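Local coordinates for DNA damage response protein Rtt109, putative (Neosartorya fumigata, PDB 5ZB9) that probably acetylates lysine residues of histones, histone H3 among them, using acetyl-CoA as the donor, at residues 176-181 with 222-227. Numbering follows the deposited sequence.
Sequences ILREYE and PITARS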
ATOM      1  N   ILE A 176     -11.469   3.495  -5.216  1.00 21.56           N
ATOM      2  CA  ILE A 176     -11.198   4.255  -4.004  1.00 25.94           C
ATOM      3  C   ILE A 176     -11.043   5.716  -4.372  1.00 28.10           C
ATOM      4  O   ILE A 176     -11.659   6.592  -3.763  1.00 28.89           O
ATOM      5  CB  ILE A 176      -9.931   3.785  -3.291  1.00 22.48           C
ATOM      6  CG1 ILE A 176      -9.992   2.285  -3.042  1.00 25.06           C
ATOM      7  CG2 ILE A 176      -9.753   4.538  -1.986  1.00 16.76           C
ATOM      8  CD1 ILE A 176      -8.825   1.763  -2.243  1.00 25.23           C
ATOM      9  N   LEU A 177     -10.210   5.949  -5.385  1.00 26.15           N
ATOM     10  CA  LEU A 177      -9.944   7.276  -5.920  1.00 22.57           C
ATOM     11  C   LEU A 177     -11.241   8.018  -6.231  1.00 26.82           C
ATOM     12  O   LEU A 177     -11.398   9.183  -5.887  1.00 25.59           O
ATOM     13  CB  LEU A 177      -9.073   7.166  -7.182  1.00 18.32           C
ATOM     14  CG  LEU A 177      -8.977   8.357  -8.150  1.00 19.50           C
ATOM     15  CD1 LEU A 177      -8.245   9.540  -7.549  1.00 15.38           C
ATOM     16  CD2 LEU A 177      -8.316   7.928  -9.452  1.00 18.46           C
ATOM     17  N   ARG A 178     -12.180   7.322  -6.860  1.00 22.78           N
ATOM     18  CA  ARG A 178     -13.351   7.978  -7.415  1.00 25.28           C
ATOM     19  C   ARG A 178     -14.517   8.119  -6.438  1.00 30.02           C
ATOM     20  O   ARG A 178     -15.605   8.528  -6.826  1.00 30.46           O
ATOM     21  CB  ARG A 178     -13.794   7.239  -8.673  1.00 22.17           C
ATOM     22  CG  ARG A 178     -12.776   7.392  -9.776  1.00 23.75           C
ATOM     23  CD  ARG A 178     -13.239   6.796 -11.067  1.00 21.64           C
ATOM     24  NE  ARG A 178     -12.161   6.793 -12.049  1.00 23.08           N
ATOM     25  CZ  ARG A 178     -11.843   7.835 -12.803  1.00 25.76           C
ATOM     26  NH1 ARG A 178     -12.526   8.967 -12.689  1.00 24.80           N
ATOM     27  NH2 ARG A 178     -10.843   7.744 -13.673  1.00 22.62           N
ATOM     28  N   GLU A 179     -14.284   7.787  -5.173  1.00 31.61           N
ATOM     29  CA  GLU A 179     -15.230   8.116  -4.117  1.00 31.79           C
ATOM     30  C   GLU A 179     -15.000   9.546  -3.648  1.00 35.13           C
ATOM     31  O   GLU A 179     -15.788  10.091  -2.881  1.00 39.53           O
ATOM     32  CB  GLU A 179     -15.101   7.144  -2.943  1.00 35.40           C
ATOM     33  CG  GLU A 179     -15.898   5.857  -3.131  1.00 41.93           C
ATOM     34  CD  GLU A 179     -17.382   6.118  -3.371  1.00 61.84           C
ATOM     35  OE1 GLU A 179     -17.801   6.150  -4.554  1.00 64.45           O
ATOM     36  OE2 GLU A 179     -18.129   6.294  -2.377  1.00 66.02           O
ATOM     37  N   TYR A 180     -13.911  10.148  -4.120  1.00 33.25           N
ATOM     38  CA  TYR A 180     -13.521  11.495  -3.720  1.00 27.94           C
ATOM     39  C   TYR A 180     -13.671  12.480  -4.867  1.00 29.88           C
ATOM     40  O   TYR A 180     -13.793  12.087  -6.030  1.00 33.65           O
ATOM     41  CB  TYR A 180     -12.081  11.504  -3.215  1.00 29.44           C
ATOM     42  CG  TYR A 180     -11.866  10.634  -1.998  1.00 30.18           C
ATOM     43  CD1 TYR A 180     -11.450   9.315  -2.125  1.00 27.84           C
ATOM     44  CD2 TYR A 180     -12.080  11.133  -0.722  1.00 26.99           C
ATOM     45  CE1 TYR A 180     -11.257   8.520  -1.013  1.00 26.48           C
ATOM     46  CE2 TYR A 180     -11.892  10.347   0.389  1.00 27.13           C
ATOM     47  CZ  TYR A 180     -11.481   9.041   0.243  1.00 30.60           C
ATOM     48  OH  TYR A 180     -11.292   8.257   1.365  1.00 37.34           O
ATOM     49  N   GLU A 181     -13.657  13.765  -4.537  1.00 31.77           N
ATOM     50  CA  GLU A 181     -13.865  14.804  -5.539  1.00 35.26           C
ATOM     51  C   GLU A 181     -12.639  15.003  -6.424  1.00 33.59           C
ATOM     52  O   GLU A 181     -11.504  14.863  -5.961  1.00 30.54           O
ATOM     53  CB  GLU A 181     -14.235  16.123  -4.859  1.00 35.77           C
ATOM     54  CG  GLU A 181     -15.601  16.100  -4.216  1.00 46.32           C
ATOM     55  CD  GLU A 181     -16.682  15.654  -5.182  1.00 52.09           C
ATOM     56  OE1 GLU A 181     -16.934  16.378  -6.172  1.00 51.78           O
ATOM     57  OE2 GLU A 181     -17.272  14.573  -4.958  1.00 55.17           O
ATOM     58  N   PRO A 222      -6.608   3.099 -15.767  1.00 22.24           N
ATOM     59  CA  PRO A 222      -7.912   2.470 -16.034  1.00 24.23           C
ATOM     60  C   PRO A 222      -8.689   3.212 -17.134  1.00 25.69           C
ATOM     61  O   PRO A 222      -8.497   4.416 -17.299  1.00 24.31           O
ATOM     62  CB  PRO A 222      -8.644   2.575 -14.690  1.00 17.82           C
ATOM     63  CG  PRO A 222      -7.597   2.943 -13.682  1.00 22.82           C
ATOM     64  CD  PRO A 222      -6.523   3.662 -14.410  1.00 19.50           C
ATOM     65  N   ILE A 223      -9.565   2.514 -17.856  1.00 23.83           N
ATOM     66  CA  ILE A 223     -10.286   3.119 -18.981  1.00 25.60           C
ATOM     67  C   ILE A 223     -11.202   4.265 -18.530  1.00 24.46           C
ATOM     68  O   ILE A 223     -11.532   5.157 -19.316  1.00 25.04           O
ATOM     69  CB  ILE A 223     -11.106   2.052 -19.769  1.00 29.14           C
ATOM     70  CG1 ILE A 223     -11.775   2.668 -21.010  1.00 34.87           C
ATOM     71  CG2 ILE A 223     -12.126   1.362 -18.874  1.00 19.23           C
ATOM     72  CD1 ILE A 223     -10.807   3.400 -21.948  1.00 32.75           C
ATOM     73  N   THR A 224     -11.573   4.270 -17.256  1.00 21.10           N
ATOM     74  CA  THR A 224     -12.303   5.402 -16.691  1.00 22.78           C
ATOM     75  C   THR A 224     -11.615   6.757 -16.938  1.00 25.68           C
ATOM     76  O   THR A 224     -12.281   7.789 -17.003  1.00 32.34           O
ATOM     77  CB  THR A 224     -12.503   5.229 -15.177  1.00 26.72           C
ATOM     78  OG1 THR A 224     -11.237   4.985 -14.551  1.00 28.42           O
ATOM     79  CG2 THR A 224     -13.423   4.059 -14.893  1.00 15.54           C
ATOM     80  N   ALA A 225     -10.293   6.751 -17.087  1.00 24.83           N
ATOM     81  CA  ALA A 225      -9.533   7.990 -17.256  1.00 29.06           C
ATOM     82  C   ALA A 225      -9.774   8.637 -18.618  1.00 34.01           C
ATOM     83  O   ALA A 225      -9.476   9.822 -18.814  1.00 30.60           O
ATOM     84  CB  ALA A 225      -8.043   7.737 -17.059  1.00 22.45           C
ATOM     85  N   ARG A 226     -10.310   7.863 -19.554  1.00 28.98           N
ATOM     86  CA  ARG A 226     -10.576   8.373 -20.889  1.00 31.65           C
ATOM     87  C   ARG A 226     -11.618   9.492 -20.857  1.00 36.06           C
ATOM     88  O   ARG A 226     -11.557  10.437 -21.648  1.00 36.46           O
ATOM     89  CB  ARG A 226     -11.039   7.245 -21.813  1.00 32.38           C
ATOM     90  CG  ARG A 226     -10.926   7.581 -23.297  1.00 41.11           C
ATOM     91  CD  ARG A 226     -11.384   6.423 -24.164  1.00 43.73           C
ATOM     92  NE  ARG A 226     -12.663   5.902 -23.693  1.00 49.97           N
ATOM     93  CZ  ARG A 226     -13.308   4.884 -24.251  1.00 53.79           C
ATOM     94  NH1 ARG A 226     -12.796   4.273 -25.316  1.00 50.97           N
ATOM     95  NH2 ARG A 226     -14.463   4.478 -23.739  1.00 48.59           N
ATOM     96  N   SER A 227     -12.555   9.392 -19.922  1.00 29.95           N
ATOM     97  CA  SER A 227     -13.685  10.310 -19.887  1.00 39.62           C
ATOM     98  C   SER A 227     -13.577  11.414 -18.827  1.00 33.82           C
ATOM     99  O   SER A 227     -14.493  12.225 -18.687  1.00 37.70           O
ATOM    100  CB  SER A 227     -14.981   9.522 -19.677  1.00 37.45           C
ATOM    101  OG  SER A 227     -14.925   8.768 -18.485  1.00 43.80           O
TER
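R178 reaches T224 with the far end of its side chain, and nearly the whole contact lies between these two residues. The chain arrives along helix 162-177, whose last turn points the side chain of I176 at helix 111-127 and packs L177 on strand 202-208 and W235. R178 is the first residue to leave helical geometry, inside a type I turn running from L177 to Y180. CG stands anti to the carbonyl carbon (chi1 -68°) and the chain is extended as far as NE, and in this way the side chain spans most of the 9.7 Å between R178 CA and T224 CA. Its NH2 gives T224 OG1 a hydrogen bond of 2.9 Å. The bond is weak and bent, 123° at the hydrogen, and T224 CB lies over one face of the guanidinium, 3.4 Å from R178 NH2. R178 NH2 also comes within 3.6 Å of A225 N, which is already bonded to P222 O.

This is a surface contact on the Rtt109 acetyltransferase domain, joining the end of helix 162-177 to the loop between helix 214-218 and strand 235-236; R171, which contacts CoA in another structure of this protein, lies about 8 Å from T224 between side chains, though no CoA is bound here. D174 forms a salt bridge with R178 NE through OD1 and a hydrogen bond with T224 OG1 through OD2, so one carboxylate ties both residues together; D228 forms a salt bridge with R178 NH1. Carboxylates thus hold the guanidinium at two of its nitrogens. Further along, Y180 O accepts a hydrogen bond from R234.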